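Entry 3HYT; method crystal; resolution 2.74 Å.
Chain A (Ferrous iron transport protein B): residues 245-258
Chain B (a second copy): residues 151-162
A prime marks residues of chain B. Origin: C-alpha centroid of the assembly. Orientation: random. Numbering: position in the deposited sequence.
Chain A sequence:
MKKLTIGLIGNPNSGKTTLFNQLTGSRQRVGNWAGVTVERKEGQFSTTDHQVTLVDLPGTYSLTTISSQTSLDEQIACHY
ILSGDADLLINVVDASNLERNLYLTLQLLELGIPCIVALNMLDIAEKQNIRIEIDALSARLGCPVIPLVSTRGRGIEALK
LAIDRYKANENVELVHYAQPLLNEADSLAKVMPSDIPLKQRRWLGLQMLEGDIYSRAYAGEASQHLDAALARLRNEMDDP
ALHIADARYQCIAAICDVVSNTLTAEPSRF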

# COMPACT_ATOMS: atom_id res chain seq x y z
N ALA A 245 -15.66 -24.21 0.50
CA ALA A 245 -16.39 -23.14 -0.19
C ALA A 245 -16.49 -21.89 0.68
O ALA A 245 -16.34 -20.77 0.18
N ASP A 246 -16.70 -22.09 1.98
CA ASP A 246 -16.77 -21.00 2.95
C ASP A 246 -15.49 -20.18 3.00
O ASP A 246 -15.54 -18.95 2.98
N ALA A 247 -14.35 -20.87 3.07
CA ALA A 247 -13.05 -20.22 3.18
C ALA A 247 -12.74 -19.42 1.93
O ALA A 247 -12.24 -18.29 2.00
N ARG A 248 -13.06 -20.00 0.78
CA ARG A 248 -12.90 -19.34 -0.51
C ARG A 248 -13.75 -18.08 -0.66
O ARG A 248 -13.24 -17.05 -1.08
N TYR A 249 -15.03 -18.15 -0.29
CA TYR A 249 -15.88 -16.97 -0.35
C TYR A 249 -15.38 -15.87 0.61
O TYR A 249 -15.40 -14.68 0.26
N GLN A 250 -14.93 -16.29 1.79
CA GLN A 250 -14.40 -15.38 2.79
C GLN A 250 -13.21 -14.58 2.24
O GLN A 250 -13.04 -13.40 2.57
N CYS A 251 -12.41 -15.23 1.40
CA CYS A 251 -11.25 -14.59 0.78
C CYS A 251 -11.68 -13.54 -0.23
O CYS A 251 -11.17 -12.42 -0.21
N ILE A 252 -12.62 -13.91 -1.10
CA ILE A 252 -13.18 -13.00 -2.09
C ILE A 252 -13.84 -11.80 -1.41
O ILE A 252 -13.53 -10.64 -1.73
N ALA A 253 -14.72 -12.08 -0.46
CA ALA A 253 -15.47 -11.04 0.24
C ALA A 253 -14.58 -10.08 1.02
O ALA A 253 -14.80 -8.88 1.00
N ALA A 254 -13.56 -10.62 1.68
CA ALA A 254 -12.64 -9.80 2.48
C ALA A 254 -11.84 -8.85 1.60
O ALA A 254 -11.54 -7.73 2.00
N ILE A 255 -11.49 -9.32 0.40
CA ILE A 255 -10.81 -8.48 -0.59
C ILE A 255 -11.72 -7.32 -1.02
O ILE A 255 -11.35 -6.16 -0.85
N CYS A 256 -12.90 -7.65 -1.55
CA CYS A 256 -13.90 -6.65 -1.96
C CYS A 256 -14.22 -5.64 -0.87
O CYS A 256 -14.44 -4.47 -1.14
N ASP A 257 -14.26 -6.13 0.37
CA ASP A 257 -14.56 -5.30 1.54
C ASP A 257 -13.55 -4.18 1.73
O ASP A 257 -13.93 -3.05 2.04
N VAL A 258 -12.27 -4.50 1.56
CA VAL A 258 -11.19 -3.53 1.78
C VAL A 258 -10.93 -2.74 0.51
O VAL A 258 -10.73 -1.53 0.55
N THR B 151 -23.30 -5.35 2.93
CA THR B 151 -23.66 -6.10 1.73
C THR B 151 -22.91 -7.44 1.64
O THR B 151 -21.67 -7.47 1.71
N ARG B 152 -23.67 -8.52 1.51
CA ARG B 152 -23.13 -9.87 1.29
C ARG B 152 -22.21 -10.36 2.41
O ARG B 152 -21.36 -11.24 2.20
N GLY B 153 -22.38 -9.77 3.60
CA GLY B 153 -21.62 -10.14 4.79
C GLY B 153 -20.12 -9.89 4.67
O GLY B 153 -19.32 -10.61 5.26
N ARG B 154 -19.75 -8.85 3.92
CA ARG B 154 -18.35 -8.55 3.65
C ARG B 154 -17.56 -8.07 4.87
O ARG B 154 -16.42 -8.49 5.07
N GLY B 155 -18.18 -7.20 5.67
CA GLY B 155 -17.57 -6.69 6.90
C GLY B 155 -17.20 -7.79 7.88
O GLY B 155 -16.03 -7.98 8.19
N ILE B 156 -18.22 -8.51 8.36
CA ILE B 156 -18.04 -9.66 9.26
C ILE B 156 -17.03 -10.66 8.69
O ILE B 156 -16.14 -11.13 9.40
N GLU B 157 -17.18 -10.96 7.41
CA GLU B 157 -16.27 -11.84 6.68
C GLU B 157 -14.82 -11.41 6.85
O GLU B 157 -13.97 -12.22 7.22
N ALA B 158 -14.55 -10.14 6.58
CA ALA B 158 -13.19 -9.58 6.63
C ALA B 158 -12.66 -9.48 8.05
O ALA B 158 -11.47 -9.65 8.28
N LEU B 159 -13.56 -9.19 8.99
CA LEU B 159 -13.22 -9.05 10.40
C LEU B 159 -12.74 -10.39 10.94
O LEU B 159 -11.71 -10.47 11.62
N LYS B 160 -13.50 -11.45 10.63
CA LYS B 160 -13.19 -12.81 11.07
C LYS B 160 -11.85 -13.30 10.54
O LYS B 160 -11.08 -13.93 11.27
N LEU B 161 -11.57 -13.02 9.27
CA LEU B 161 -10.28 -13.33 8.66
C LEU B 161 -9.13 -12.64 9.40
O LEU B 161 -8.12 -13.26 9.71
N ALA B 162 -9.31 -11.35 9.69
CA ALA B 162 -8.31 -10.57 10.41
C ALA B 162 -8.05 -11.11 11.82
O ALA B 162 -6.92 -11.03 12.31

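Helix 245-258 of chain A crosses the chain B helix 154-162 steeply, at 107° between their directions, with the axes 8.0 Å apart at closest approach. Small residues sit where the backbones come nearest. The CA atoms of Ala254 and Ala158′ are 4.2 Å apart, and their CB atoms are 3.9 Å apart. Ala254 CB also lies 3.7 Å from Leu161′ CD2. Leu161′ points toward chain A and has chi1 t and chi2 p, which brings CD2 onto that methyl.

Gln250 leaves its helix sideways. With chi1 and chi2 both t, the chain is extended and its amide reaches the backbone of chain B. NE2 donates to Glu157′ O at 3.3 Å. That oxygen also accepts from Leu161′ N within its own helix, at 3.3 Å. Gln250 NE2 is 3.3 Å from Leu161′ N too, but both are donors, so this is only proximity. The aliphatic part of Gln250 packs as well, with its CG 3.5 Å from Glu157′ CG.

Glu157′ points toward chain A. Its chi1 is off the usual wells at -140°, and chi2 is p. Its CG touches Ala253 CB at 3.7 Å. The carboxylate end passes near Tyr249, with OE1 4.0 Å from CD2, at the ring edge.

Tyr249 also starts sideways, but chi1 t carries its ring across to the other chain. The hydroxyl OH donates to Arg152′ O at 2.6 Å, a short bond to the backbone of the residue before the N-cap Gly153′. Arg152′ CB is 3.3 Å from the same OH. Beyond CB the Arg152′ side chain leads away, with chi1 m and the next two angles t.

Arg154′ points toward chain A. With chi1 m, then chi2 and chi3 t, its extended chain runs across the side of that helix. Its CG lies 3.7 Å from Ala253 O. The guanidinium lays one face over Cys256, with CZ 3.6 Å from CB. Cys256 has chi1 m. Water 1 accepts from Arg154′ NH1 at 2.8 Å and donates to Cys256 O at 3.0 Å, linking the arginine to the chain A backbone. Arg154′ NH2 is bonded elsewhere in the structure.

Asp257 points toward chain B, and chi1 t sets its carboxylate beside the first turn of that helix. OD1 is 3.1 Å from Gly155′ N, but the angle is too poor for a hydrogen bond. OD2 is 3.6 Å from Ala158′ CB.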

# COMPACT_ATOMS: atom_id res chain seq x y z
CB ALA A 245 -17.77 -23.62 -0.60
CB ASP A 246 -17.08 -21.55 4.35
CG ASP A 246 -18.53 -21.94 4.53
OD1 ASP A 246 -19.41 -21.39 3.83
OD2 ASP A 246 -18.81 -22.80 5.40
CB ALA A 247 -11.98 -21.27 3.44
CB ARG A 248 -13.20 -20.32 -1.65
CG ARG A 248 -11.98 -21.07 -2.09
CD ARG A 248 -12.27 -22.49 -2.50
NE ARG A 248 -11.02 -23.19 -2.80
CZ ARG A 248 -10.92 -24.27 -3.55
NH1 ARG A 248 -12.01 -24.82 -4.10
NH2 ARG A 248 -9.73 -24.81 -3.76
CB TYR A 249 -17.35 -17.28 -0.07
CG TYR A 249 -18.18 -16.03 -0.03
CD1 TYR A 249 -18.51 -15.34 -1.21
CD2 TYR A 249 -18.60 -15.48 1.18
CE1 TYR A 249 -19.24 -14.17 -1.18
CE2 TYR A 249 -19.33 -14.30 1.21
CZ TYR A 249 -19.65 -13.65 0.03
OH TYR A 249 -20.39 -12.49 0.09
CB GLN A 250 -13.99 -16.14 4.05
CG GLN A 250 -13.81 -15.25 5.28
CD GLN A 250 -12.93 -15.87 6.35
OE1 GLN A 250 -12.15 -16.77 6.09
NE2 GLN A 250 -13.06 -15.37 7.57
CB CYS A 251 -10.37 -15.64 0.10
SG CYS A 251 -8.89 -14.98 -0.70
CB ILE A 252 -14.21 -13.71 -3.03
CG1 ILE A 252 -13.59 -14.94 -3.71
CG2 ILE A 252 -14.80 -12.73 -4.04
CD1 ILE A 252 -12.33 -14.67 -4.51
CB ALA A 253 -16.53 -11.66 1.15
CB ALA A 254 -11.72 -10.67 3.30
CB ILE A 255 -10.32 -9.32 -1.79
CG1 ILE A 255 -9.03 -10.07 -1.43
CG2 ILE A 255 -10.07 -8.44 -3.01
CD1 ILE A 255 -8.71 -11.26 -2.34
CB CYS A 256 -15.19 -7.35 -2.40
SG CYS A 256 -15.02 -8.44 -3.82
CB ASP A 257 -14.61 -6.17 2.80
CG ASP A 257 -15.02 -5.39 4.03
OD1 ASP A 257 -16.23 -5.19 4.24
OD2 ASP A 257 -14.12 -4.98 4.80
CB VAL A 258 -9.87 -4.24 2.21
CG1 VAL A 258 -8.73 -3.23 2.35
CG2 VAL A 258 -10.06 -5.01 3.51
CB THR B 151 -23.41 -5.30 0.44
OG1 THR B 151 -23.87 -3.95 0.60
CG2 THR B 151 -24.12 -5.94 -0.75
CB ARG B 152 -22.44 -9.94 -0.08
CG ARG B 152 -23.39 -9.69 -1.23
CD ARG B 152 -22.70 -9.46 -2.55
NE ARG B 152 -23.70 -9.23 -3.58
CZ ARG B 152 -23.46 -9.17 -4.89
NH1 ARG B 152 -22.23 -9.34 -5.36
NH2 ARG B 152 -24.46 -8.96 -5.73
CB ARG B 154 -18.24 -7.53 2.51
CG ARG B 154 -18.43 -8.14 1.14
CD ARG B 154 -18.62 -7.08 0.09
NE ARG B 154 -18.81 -7.69 -1.22
CZ ARG B 154 -18.82 -7.03 -2.37
NH1 ARG B 154 -18.64 -5.71 -2.39
NH2 ARG B 154 -18.99 -7.69 -3.51
CB ILE B 156 -19.40 -10.37 9.54
CG1 ILE B 156 -20.39 -9.41 10.21
CG2 ILE B 156 -19.22 -11.66 10.35
CD1 ILE B 156 -19.92 -8.80 11.54
CB GLU B 157 -16.64 -11.84 5.20
CG GLU B 157 -16.56 -13.19 4.53
CD GLU B 157 -17.61 -14.17 5.01
OE1 GLU B 157 -17.36 -15.39 4.94
OE2 GLU B 157 -18.68 -13.71 5.46
CB ALA B 158 -13.15 -8.22 5.94
CB LEU B 159 -14.45 -8.59 11.17
CG LEU B 159 -14.36 -7.45 12.20
CD1 LEU B 159 -15.62 -7.49 13.04
CD2 LEU B 159 -13.12 -7.52 13.09
CB LYS B 160 -14.30 -13.77 10.65
CG LYS B 160 -15.54 -13.69 11.52
CD LYS B 160 -16.50 -14.83 11.22
CE LYS B 160 -17.57 -14.93 12.29
NZ LYS B 160 -18.57 -15.99 11.98
CB LEU B 161 -10.27 -12.95 7.18
CG LEU B 161 -9.07 -13.39 6.33
CD1 LEU B 161 -8.93 -14.91 6.30
CD2 LEU B 161 -9.17 -12.83 4.91
CB ALA B 162 -8.70 -9.10 10.45
O HOH W 1 -17.39 -3.86 -0.76